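Long-range contact in EDTA monooxygenase (EDTA-degrading bacterium BNC1, PDB 5DQP), which probably acts as a flavin-dependent monooxygenase of the NtaA/SnaA/DszA family, using reduced FMN and molecular oxygen to degrade EDTA: residues Pro204-Ser216 against Ala223-Gly235. Numbering follows the deposited sequence.
Sequences PYGPPVVVQAGGS and ASRFGEIIYAFLG. With SO4 (sulfate ion), chain D.
Val211 and Gln212 pair in parallel with Ile229 and Ile230 as the two strands of a right-handed beta-alpha-beta crossover in the TIM barrel of this luciferase-like monooxygenase; helix 217-226 makes the connection. The closely packed part runs from Val210 and Glu228 to Gln212 and Tyr231. There Val210 O receives Glu228 N at 2.8 Å, while Val210 N donates to Glu228 OE1 at 3.0 Å, reaching the anti side of the carboxylate 27° out of its plane. The Glu228 chain, extended beyond CG, reaches across to the Val209-Val210 backbone; a water joins OE1 to Pro208 O, and OE2 forms a salt bridge with Arg419. Further along, Gln212 N bonds to Ile229 O and Tyr231 N to Gln212 O (3.0 Å). On the barrel-interior face, Val211 CG2 packs on Ile229 CB, and CG1, held anti to the backbone N (chi1 174°), lies over one face of the Tyr231 ring in a CH-pi contact, 3.9 Å from its centroid. On the opposite face the Gln212 chain bends at CG (chi2 -84°), which carries CD to 3.7 Å from Ala223 CB on the helix. Beyond Ala213 the strands part, and a water spans the gap between Gly214 N and Tyr231 O. At this looser end Ser216, a predicted FMN-binding residue, caps helix 217-226 through a side-chain bond to Gly219 N. A sulfate, probably from the crystallisation liquor, sits here, bonded also to Tyr147 OH, another predicted FMN-binding residue; its O3 accepts a hydrogen bond from Ser216 N at 3.2 Å.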
loop_
_atom_site.group_PDB
_atom_site.type_symbol
_atom_site.label_atom_id
_atom_site.label_comp_id
_atom_site.label_asym_id
_atom_site.label_seq_id
_atom_site.Cartn_x
_atom_site.Cartn_y
_atom_site.Cartn_z
ATOM N N PRO A 204 2.331 -2.749 20.923
ATOM C CA PRO A 204 2.953 -3.334 22.115
ATOM C C PRO A 204 3.790 -4.563 21.821
ATOM O O PRO A 204 4.645 -4.928 22.634
ATOM C CB PRO A 204 1.747 -3.676 23.005
ATOM C CG PRO A 204 0.632 -3.876 22.046
ATOM C CD PRO A 204 0.862 -2.877 20.943
ATOM N N TYR A 205 3.604 -5.207 20.683
ATOM C CA TYR A 205 4.425 -6.362 20.345
ATOM C C TYR A 205 5.610 -6.007 19.430
ATOM O O TYR A 205 6.312 -6.907 18.961
ATOM C CB TYR A 205 3.539 -7.439 19.712
ATOM C CG TYR A 205 2.627 -6.843 18.669
ATOM C CD1 TYR A 205 3.108 -6.546 17.401
ATOM C CD2 TYR A 205 1.296 -6.555 18.951
ATOM C CE1 TYR A 205 2.307 -5.967 16.457
ATOM C CE2 TYR A 205 0.469 -5.985 17.988
ATOM C CZ TYR A 205 0.981 -5.700 16.745
ATOM O OH TYR A 205 0.180 -5.138 15.778
ATOM N N GLY A 206 5.854 -4.726 19.173
ATOM C CA GLY A 206 7.087 -4.316 18.541
ATOM C C GLY A 206 6.917 -3.880 17.102
ATOM O O GLY A 206 5.831 -3.968 16.526
ATOM N N PRO A 207 8.018 -3.451 16.484
ATOM C CA PRO A 207 7.967 -2.872 15.130
ATOM C C PRO A 207 7.869 -3.942 14.047
ATOM O O PRO A 207 8.016 -5.147 14.315
ATOM C CB PRO A 207 9.301 -2.111 15.051
ATOM C CG PRO A 207 10.239 -2.954 15.853
ATOM C CD PRO A 207 9.388 -3.439 17.033
ATOM N N PRO A 208 7.610 -3.542 12.795
ATOM C CA PRO A 208 7.582 -4.519 11.705
ATOM C C PRO A 208 8.894 -5.268 11.585
ATOM O O PRO A 208 9.969 -4.714 11.818
ATOM C CB PRO A 208 7.338 -3.656 10.457
ATOM C CG PRO A 208 6.692 -2.392 10.997
ATOM C CD PRO A 208 7.391 -2.165 12.299
ATOM N N VAL A 209 8.786 -6.544 11.207
ATOM C CA VAL A 209 9.960 -7.373 10.931
ATOM C C VAL A 209 10.658 -6.874 9.671
ATOM O O VAL A 209 10.011 -6.533 8.674
ATOM C CB VAL A 209 9.524 -8.843 10.790
ATOM C CG1 VAL A 209 10.658 -9.737 10.283
ATOM C CG2 VAL A 209 8.978 -9.359 12.115
ATOM N N VAL A 210 11.985 -6.813 9.702
ATOM C CA VAL A 210 12.767 -6.315 8.569
ATOM C C VAL A 210 13.508 -7.484 7.941
ATOM O O VAL A 210 14.206 -8.232 8.634
ATOM C CB VAL A 210 13.742 -5.197 8.987
ATOM C CG1 VAL A 210 14.714 -4.857 7.837
ATOM C CG2 VAL A 210 12.964 -3.932 9.408
ATOM N N VAL A 211 13.372 -7.618 6.626
ATOM C CA VAL A 211 13.917 -8.720 5.854
ATOM C C VAL A 211 14.983 -8.161 4.931
ATOM O O VAL A 211 14.892 -7.016 4.477
ATOM C CB VAL A 211 12.793 -9.451 5.074
ATOM C CG1 VAL A 211 13.365 -10.551 4.103
ATOM C CG2 VAL A 211 11.789 -10.056 6.062
ATOM N N GLN A 212 16.019 -8.969 4.675
ATOM C CA GLN A 212 17.145 -8.570 3.839
ATOM C C GLN A 212 17.545 -9.717 2.916
ATOM O O GLN A 212 17.372 -10.895 3.243
ATOM C CB GLN A 212 18.341 -8.114 4.699
ATOM C CG GLN A 212 19.495 -7.437 3.907
ATOM C CD GLN A 212 20.481 -8.434 3.284
ATOM O OE1 GLN A 212 20.627 -9.565 3.769
ATOM N NE2 GLN A 212 21.150 -8.022 2.198
ATOM N N ALA A 213 17.955 -9.362 1.718
ATOM C CA ALA A 213 18.399 -10.284 0.684
ATOM C C ALA A 213 19.569 -9.673 -0.088
ATOM O O ALA A 213 19.400 -8.733 -0.822
ATOM C CB ALA A 213 17.258 -10.571 -0.265
ATOM N N GLY A 214 20.743 -10.229 0.056
ATOM C CA GLY A 214 21.917 -9.762 -0.666
ATOM C C GLY A 214 23.238 -10.321 -0.210
ATOM O O GLY A 214 23.652 -10.040 0.882
ATOM N N GLY A 215 23.911 -11.082 -1.055
ATOM C CA GLY A 215 25.113 -11.790 -0.661
ATOM C C GLY A 215 26.392 -10.979 -0.633
ATOM O O GLY A 215 27.414 -11.490 -0.158
ATOM N N SER A 216 26.376 -9.738 -1.123
ATOM C CA SER A 216 27.574 -8.918 -1.086
ATOM C C SER A 216 27.967 -8.621 0.355
ATOM O O SER A 216 27.172 -8.745 1.289
ATOM C CB SER A 216 27.360 -7.604 -1.838
ATOM O OG SER A 216 26.588 -6.694 -1.076
ATOM N N ALA A 223 22.499 -6.506 6.749
ATOM C CA ALA A 223 21.736 -7.570 7.388
ATOM C C ALA A 223 22.135 -7.744 8.845
ATOM O O ALA A 223 21.275 -7.975 9.703
ATOM C CB ALA A 223 21.917 -8.878 6.625
ATOM N N SER A 224 23.437 -7.632 9.149
ATOM C CA SER A 224 23.880 -7.849 10.525
ATOM C C SER A 224 23.333 -6.770 11.452
ATOM O O SER A 224 23.147 -7.023 12.648
ATOM C CB SER A 224 25.414 -7.905 10.596
ATOM O OG SER A 224 25.996 -6.612 10.414
ATOM N N ARG A 225 23.039 -5.576 10.910
ATOM C CA ARG A 225 22.544 -4.431 11.680
ATOM C C ARG A 225 21.024 -4.392 11.768
ATOM O O ARG A 225 20.474 -4.057 12.821
ATOM C CB ARG A 225 23.057 -3.113 11.070
ATOM C CG ARG A 225 24.594 -2.990 11.070
ATOM C CD ARG A 225 25.114 -1.664 10.484
ATOM N NE ARG A 225 24.374 -0.522 11.011
ATOM C CZ ARG A 225 24.549 0.001 12.224
ATOM N NH1 ARG A 225 25.455 -0.511 13.048
ATOM N NH2 ARG A 225 23.817 1.036 12.618
ATOM N N PHE A 226 20.333 -4.728 10.679
ATOM C CA PHE A 226 18.894 -4.534 10.573
ATOM C C PHE A 226 18.098 -5.755 10.135
ATOM O O PHE A 226 16.887 -5.763 10.347
ATOM C CB PHE A 226 18.594 -3.396 9.595
ATOM C CG PHE A 226 19.131 -2.083 10.043
ATOM C CD1 PHE A 226 18.533 -1.412 11.091
ATOM C CD2 PHE A 226 20.251 -1.530 9.437
ATOM C CE1 PHE A 226 19.036 -0.191 11.533
ATOM C CE2 PHE A 226 20.761 -0.322 9.875
ATOM C CZ PHE A 226 20.152 0.348 10.915
ATOM N N GLY A 227 18.715 -6.768 9.535
ATOM C CA GLY A 227 17.951 -7.881 8.992
ATOM C C GLY A 227 17.602 -8.881 10.077
ATOM O O GLY A 227 18.458 -9.291 10.863
ATOM N N GLU A 228 16.330 -9.248 10.149
ATOM C CA GLU A 228 15.905 -10.298 11.063
ATOM C C GLU A 228 15.628 -11.582 10.325
ATOM O O GLU A 228 15.770 -12.667 10.897
ATOM C CB GLU A 228 14.654 -9.858 11.818
ATOM C CG GLU A 228 14.838 -8.453 12.329
ATOM C CD GLU A 228 13.650 -7.926 13.094
ATOM O OE1 GLU A 228 12.906 -7.076 12.544
ATOM O OE2 GLU A 228 13.473 -8.359 14.250
ATOM N N ILE A 229 15.225 -11.462 9.064
ATOM C CA ILE A 229 15.171 -12.579 8.140
ATOM C C ILE A 229 16.078 -12.262 6.967
ATOM O O ILE A 229 16.058 -11.149 6.425
ATOM C CB ILE A 229 13.750 -12.872 7.638
ATOM C CG1 ILE A 229 12.748 -12.906 8.791
ATOM C CG2 ILE A 229 13.755 -14.178 6.857
ATOM C CD1 ILE A 229 11.306 -13.103 8.310
ATOM N N ILE A 230 16.871 -13.248 6.579
ATOM C CA ILE A 230 17.755 -13.153 5.433
ATOM C C ILE A 230 17.369 -14.263 4.465
ATOM O O ILE A 230 17.318 -15.441 4.851
ATOM C CB ILE A 230 19.228 -13.276 5.861
ATOM C CG1 ILE A 230 19.520 -12.346 7.058
ATOM C CG2 ILE A 230 20.152 -13.087 4.652
ATOM C CD1 ILE A 230 20.894 -12.546 7.681
ATOM N N TYR A 231 17.082 -13.884 3.222
ATOM C CA TYR A 231 16.901 -14.839 2.135
ATOM C C TYR A 231 18.252 -15.230 1.567
ATOM O O TYR A 231 19.140 -14.390 1.426
ATOM C CB TYR A 231 16.058 -14.250 1.016
ATOM C CG TYR A 231 14.651 -13.937 1.406
ATOM C CD1 TYR A 231 14.130 -14.366 2.628
ATOM C CD2 TYR A 231 13.828 -13.223 0.548
ATOM C CE1 TYR A 231 12.823 -14.089 2.974
ATOM C CE2 TYR A 231 12.515 -12.951 0.878
ATOM C CZ TYR A 231 12.014 -13.381 2.086
ATOM O OH TYR A 231 10.710 -13.086 2.415
ATOM N N ALA A 232 18.400 -16.512 1.234
ATOM C CA ALA A 232 19.669 -17.038 0.763
ATOM C C ALA A 232 19.467 -17.872 -0.492
ATOM O O ALA A 232 18.367 -18.348 -0.799
ATOM C CB ALA A 232 20.379 -17.886 1.838
ATOM N N PHE A 233 20.564 -18.032 -1.212
ATOM C CA PHE A 233 20.621 -18.881 -2.384
ATOM C C PHE A 233 20.663 -20.339 -1.936
ATOM O O PHE A 233 21.291 -20.684 -0.931
ATOM C CB PHE A 233 21.858 -18.518 -3.210
ATOM C CG PHE A 233 22.041 -19.343 -4.439
ATOM C CD1 PHE A 233 21.155 -19.230 -5.504
ATOM C CD2 PHE A 233 23.128 -20.206 -4.553
ATOM C CE1 PHE A 233 21.337 -19.988 -6.644
ATOM C CE2 PHE A 233 23.314 -20.960 -5.690
ATOM C CZ PHE A 233 22.413 -20.856 -6.735
ATOM N N LEU A 234 19.951 -21.195 -2.659
ATOM C CA LEU A 234 19.981 -22.621 -2.349
ATOM C C LEU A 234 21.122 -23.248 -3.149
ATOM O O LEU A 234 20.932 -23.871 -4.194
ATOM C CB LEU A 234 18.634 -23.263 -2.633
ATOM C CG LEU A 234 18.583 -24.745 -2.229
ATOM C CD1 LEU A 234 18.190 -24.870 -0.789
ATOM C CD2 LEU A 234 17.637 -25.556 -3.129
ATOM N N GLY A 235 22.343 -23.040 -2.650
ATOM C CA GLY A 235 23.534 -23.556 -3.300
ATOM C C GLY A 235 23.884 -24.854 -2.618
ATOM O O GLY A 235 23.008 -25.706 -2.409
HETATM S S SO4 D . 23.851 -7.130 -3.176
HETATM O O1 SO4 D . 24.980 -6.919 -4.085
HETATM O O2 SO4 D . 23.037 -8.233 -3.684
HETATM O O3 SO4 D . 24.311 -7.450 -1.824
HETATM O O4 SO4 D . 23.057 -5.901 -3.132
HETATM O O HOH W 1 12.646 -4.438 12.767
HETATM O O HOH W 2 21.561 -12.591 1.436
#